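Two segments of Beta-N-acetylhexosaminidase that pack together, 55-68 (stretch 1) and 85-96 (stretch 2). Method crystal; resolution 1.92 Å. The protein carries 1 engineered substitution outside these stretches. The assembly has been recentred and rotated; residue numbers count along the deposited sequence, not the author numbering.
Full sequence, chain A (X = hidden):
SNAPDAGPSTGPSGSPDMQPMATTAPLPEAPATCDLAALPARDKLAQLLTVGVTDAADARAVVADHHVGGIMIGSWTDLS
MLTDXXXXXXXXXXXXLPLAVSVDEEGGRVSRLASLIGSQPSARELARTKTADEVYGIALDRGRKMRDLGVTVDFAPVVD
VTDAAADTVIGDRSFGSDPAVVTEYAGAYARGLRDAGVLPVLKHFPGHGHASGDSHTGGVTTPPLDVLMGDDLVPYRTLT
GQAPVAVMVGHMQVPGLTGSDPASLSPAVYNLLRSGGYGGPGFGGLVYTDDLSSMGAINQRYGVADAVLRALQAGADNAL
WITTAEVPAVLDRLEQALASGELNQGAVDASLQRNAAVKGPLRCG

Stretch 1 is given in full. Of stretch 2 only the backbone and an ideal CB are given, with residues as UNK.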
# COMPACT_ATOMS: atom_id res chain seq x y z
N ASP A 55 -16.47 -6.75 -8.00
CA ASP A 55 -17.15 -6.33 -9.23
C ASP A 55 -17.75 -4.95 -9.03
O ASP A 55 -17.67 -4.38 -7.94
CB ASP A 55 -18.25 -7.33 -9.60
CG ASP A 55 -19.11 -7.70 -8.41
OD1 ASP A 55 -19.78 -6.80 -7.87
OD2 ASP A 55 -19.11 -8.88 -7.99
N ALA A 56 -18.38 -4.43 -10.08
CA ALA A 56 -18.96 -3.10 -10.04
C ALA A 56 -20.01 -2.96 -8.93
O ALA A 56 -20.02 -1.96 -8.23
CB ALA A 56 -19.55 -2.72 -11.39
N ALA A 57 -20.88 -3.96 -8.77
CA ALA A 57 -21.98 -3.85 -7.79
C ALA A 57 -21.44 -3.79 -6.36
O ALA A 57 -21.97 -3.07 -5.50
CB ALA A 57 -22.99 -5.01 -7.95
N ASP A 58 -20.38 -4.54 -6.11
CA ASP A 58 -19.72 -4.56 -4.81
C ASP A 58 -19.04 -3.20 -4.54
O ASP A 58 -19.18 -2.61 -3.45
CB ASP A 58 -18.68 -5.71 -4.81
CG ASP A 58 -18.02 -5.93 -3.45
OD1 ASP A 58 -18.69 -5.75 -2.41
OD2 ASP A 58 -16.82 -6.29 -3.44
N ALA A 59 -18.34 -2.68 -5.55
CA ALA A 59 -17.69 -1.38 -5.44
C ALA A 59 -18.73 -0.27 -5.30
O ALA A 59 -18.55 0.66 -4.51
CB ALA A 59 -16.79 -1.10 -6.64
N ARG A 60 -19.80 -0.35 -6.08
CA ARG A 60 -20.82 0.70 -6.04
C ARG A 60 -21.45 0.81 -4.65
O ARG A 60 -21.65 1.90 -4.14
CB ARG A 60 -21.89 0.46 -7.09
CG ARG A 60 -22.93 1.59 -7.15
CD ARG A 60 -23.95 1.37 -8.27
NE ARG A 60 -23.32 1.41 -9.58
CZ ARG A 60 -22.99 2.53 -10.23
NH1 ARG A 60 -23.24 3.72 -9.69
NH2 ARG A 60 -22.42 2.45 -11.43
N ALA A 61 -21.76 -0.33 -4.04
CA ALA A 61 -22.38 -0.33 -2.73
C ALA A 61 -21.42 0.13 -1.63
O ALA A 61 -21.82 0.91 -0.76
CB ALA A 61 -22.97 -1.71 -2.40
N VAL A 62 -20.17 -0.30 -1.66
CA VAL A 62 -19.26 0.05 -0.56
C VAL A 62 -18.93 1.55 -0.58
O VAL A 62 -18.86 2.19 0.48
CB VAL A 62 -18.00 -0.86 -0.49
CG1 VAL A 62 -16.94 -0.44 -1.51
CG2 VAL A 62 -17.40 -0.84 0.93
N VAL A 63 -18.78 2.11 -1.78
CA VAL A 63 -18.48 3.53 -1.93
C VAL A 63 -19.67 4.42 -1.54
O VAL A 63 -19.52 5.37 -0.76
CB VAL A 63 -17.98 3.85 -3.34
CG1 VAL A 63 -17.88 5.38 -3.57
CG2 VAL A 63 -16.62 3.18 -3.58
N ALA A 64 -20.86 4.11 -2.06
CA ALA A 64 -22.03 4.92 -1.74
C ALA A 64 -22.52 4.73 -0.30
O ALA A 64 -23.00 5.67 0.34
CB ALA A 64 -23.17 4.64 -2.73
N ASP A 65 -22.43 3.50 0.22
CA ASP A 65 -23.05 3.24 1.52
C ASP A 65 -22.13 3.59 2.67
O ASP A 65 -22.60 3.95 3.75
CB ASP A 65 -23.47 1.76 1.65
CG ASP A 65 -24.54 1.37 0.65
OD1 ASP A 65 -25.14 2.26 0.03
OD2 ASP A 65 -24.78 0.15 0.48
N HIS A 66 -20.83 3.47 2.46
CA HIS A 66 -19.88 3.65 3.54
C HIS A 66 -18.82 4.70 3.29
O HIS A 66 -18.11 5.07 4.22
CB HIS A 66 -19.23 2.30 3.89
CG HIS A 66 -20.21 1.25 4.27
ND1 HIS A 66 -20.86 1.24 5.49
CD2 HIS A 66 -20.70 0.18 3.59
CE1 HIS A 66 -21.70 0.23 5.54
NE2 HIS A 66 -21.62 -0.44 4.40
N HIS A 67 -18.71 5.19 2.06
CA HIS A 67 -17.74 6.26 1.76
C HIS A 67 -16.30 5.87 2.05
O HIS A 67 -15.50 6.70 2.50
CB HIS A 67 -18.08 7.53 2.53
CG HIS A 67 -19.48 8.00 2.31
ND1 HIS A 67 -19.99 8.24 1.05
CD2 HIS A 67 -20.48 8.26 3.18
CE1 HIS A 67 -21.25 8.63 1.16
NE2 HIS A 67 -21.57 8.65 2.44
N VAL A 68 -15.96 4.61 1.80
CA VAL A 68 -14.57 4.16 1.93
C VAL A 68 -13.68 4.97 0.99
O VAL A 68 -14.08 5.32 -0.14
CB VAL A 68 -14.39 2.64 1.69
CG1 VAL A 68 -15.08 1.83 2.78
CG2 VAL A 68 -14.89 2.23 0.29
N UNK A 85 -17.31 1.59 -18.19
CA UNK A 85 -17.81 2.87 -17.70
C UNK A 85 -18.23 2.84 -16.24
O UNK A 85 -18.51 3.89 -15.65
CB UNK A 85 -19.00 3.32 -18.56
N UNK A 86 -18.30 1.66 -15.64
CA UNK A 86 -18.85 1.61 -14.29
C UNK A 86 -17.91 2.21 -13.24
O UNK A 86 -18.35 2.93 -12.35
CB UNK A 86 -19.17 0.16 -13.92
N UNK A 87 -16.60 1.95 -13.33
CA UNK A 87 -15.69 2.57 -12.37
C UNK A 87 -15.75 4.09 -12.44
O UNK A 87 -15.83 4.77 -11.42
CB UNK A 87 -14.26 2.09 -12.62
N UNK A 88 -15.74 4.63 -13.66
CA UNK A 88 -15.83 6.07 -13.86
C UNK A 88 -17.07 6.66 -13.21
O UNK A 88 -17.00 7.70 -12.57
CB UNK A 88 -15.82 6.39 -15.36
N UNK A 89 -18.19 5.97 -13.37
CA UNK A 89 -19.46 6.43 -12.82
C UNK A 89 -19.43 6.45 -11.29
O UNK A 89 -19.89 7.41 -10.67
CB UNK A 89 -20.60 5.54 -13.31
N UNK A 90 -18.90 5.39 -10.70
CA UNK A 90 -18.81 5.29 -9.23
C UNK A 90 -17.85 6.34 -8.67
O UNK A 90 -18.14 7.00 -7.67
CB UNK A 90 -18.35 3.89 -8.81
N UNK A 91 -16.70 6.50 -9.33
CA UNK A 91 -15.70 7.47 -8.91
C UNK A 91 -16.22 8.89 -8.95
O UNK A 91 -15.94 9.68 -8.06
CB UNK A 91 -14.45 7.35 -9.79
N UNK A 92 -16.99 9.23 -9.99
CA UNK A 92 -17.50 10.59 -10.13
C UNK A 92 -18.51 10.95 -9.05
O UNK A 92 -18.66 12.12 -8.70
CB UNK A 92 -18.14 10.77 -11.51
N UNK A 93 -19.22 9.97 -8.53
CA UNK A 93 -20.20 10.30 -7.51
C UNK A 93 -19.65 10.13 -6.10
O UNK A 93 -20.35 10.38 -5.13
CB UNK A 93 -21.45 9.43 -7.69
N UNK A 94 -18.38 9.72 -5.99
CA UNK A 94 -17.75 9.59 -4.67
C UNK A 94 -17.69 10.94 -3.95
O UNK A 94 -17.39 11.96 -4.56
CB UNK A 94 -16.34 9.01 -4.81
N UNK A 95 -17.99 10.91 -2.65
CA UNK A 95 -17.99 12.10 -1.80
C UNK A 95 -17.77 11.64 -0.37
O UNK A 95 -18.19 10.53 -0.01
CB UNK A 95 -19.29 12.89 -1.93
N UNK A 96 -17.13 12.48 0.47
CA UNK A 96 -16.68 13.85 0.21
C UNK A 96 -15.34 13.95 -0.54
O UNK A 96 -15.11 14.99 -1.15
CB UNK A 96 -16.56 14.60 1.54

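Stretch 1 offers a helix from Ala 56 to His 66, and the helix of stretch 2 runs almost parallel to it: the axes are 10.0 Å apart at closest approach, with 2° between their directions. The side of stretch 1 that faces the second helix carries the small Ala 56 and Ala 59, then Val 63, with the long chain of Arg 60 reaching across.

Position 85 lies just before the helix, at its N-cap. Its phi of 94° by itself favours glycine, and nothing of stretch 1 is near its ideal CB. The deposited residue is Gly 85.

At 86 the CA-to-CB bond points toward stretch 1, and the ideal CB is 3.9 Å from Ala 56 CB. So close an approach favours a small residue such as alanine, serine or threonine. The residue is Ser 86, with chi1 in p; its OG lies 3.4 Å from Ala 56 CB and is hydrogen-bonded to a residue adjoining one of the stretches.

Position 87 points away, so stretch 1 sets no preference; it is Leu 87. At 88 no atom of stretch 1 comes within 5.5 Å of the ideal CB and phi is ordinary for a helix. Many residues would fit, but the residue is Gly 88.

Position 89 points toward stretch 1, where its ideal CB is 4.0 Å from Arg 60 NH2. A positive charge this near calls for an acid, aspartate or glutamate, although asparagine or glutamine could also accept a hydrogen bond. Asp 89 is found. Its OD2 accepts from Arg 60 NH1 and Arg 60 NH2, each at 3.0 Å, in a salt bridge; the oxygen lies at the edge of the guanidinium, near its plane, where the N-H groups point.

Position 90 faces the middle of the first helix, its ideal CB 4.9 Å from Arg 60 CA. The hollow among Ala 56, Ala 59, Arg 60 and Val 63 invites a sizeable apolar chain: isoleucine, leucine or methionine; valine would be accommodated but would reach less far. Ile 90 enters it as a knob into a hole. Its CD1 is 4.2 Å from Ala 59 CB and its CG2 4.0 Å from Val 63 CB, while CG1 lies over one face of the Arg 60 guanidinium, 3.7 Å from Arg 60 CZ.

Positions 91 and 92 do not face stretch 1; they are Ala 91 and Ala 92. At 93 the bond points sideways and nothing of stretch 1 comes within 5.5 Å of the ideal CB, so many residues would do; it is Ser 93.

At 94 the ideal CB is 4.1 Å from Val 63 CG1, so a small apolar residue fits, and Ala 94 makes that contact.

Position 95 points sideways, which leaves its side chain fairly free. In Ala 95, N donates to a water, 2.9 Å from the water oxygen, and that water also bonds to Val 63 O and His 67 ND1.

Position 96 has a phi of -82° and follows a cis peptide bond, a strong hint of proline, and Pro 96 is there.

Stretch 2 85-96: GSLGDIAASAAP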
# COMPACT_ATOMS: atom_id res chain seq x y z
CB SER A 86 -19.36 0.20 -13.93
OG SER A 86 -18.28 -0.69 -13.80
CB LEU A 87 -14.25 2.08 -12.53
CG LEU A 87 -13.25 2.75 -11.56
CD1 LEU A 87 -13.57 2.43 -10.08
CD2 LEU A 87 -11.83 2.36 -11.90
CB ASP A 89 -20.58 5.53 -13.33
CG ASP A 89 -21.94 6.02 -12.90
OD1 ASP A 89 -22.40 7.03 -13.46
OD2 ASP A 89 -22.56 5.39 -12.03
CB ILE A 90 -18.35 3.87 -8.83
CG1 ILE A 90 -19.44 2.86 -9.21
CG2 ILE A 90 -18.04 3.78 -7.34
CD1 ILE A 90 -18.96 1.41 -9.27
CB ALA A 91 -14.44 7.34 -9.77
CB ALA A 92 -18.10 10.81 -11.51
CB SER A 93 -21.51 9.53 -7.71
OG SER A 93 -21.28 8.14 -7.68
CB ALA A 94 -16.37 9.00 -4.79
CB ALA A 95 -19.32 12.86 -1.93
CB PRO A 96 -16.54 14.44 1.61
CG PRO A 96 -16.13 13.27 2.45
CD PRO A 96 -16.82 12.06 1.85
O HOH W 1 -18.53 8.32 -1.50
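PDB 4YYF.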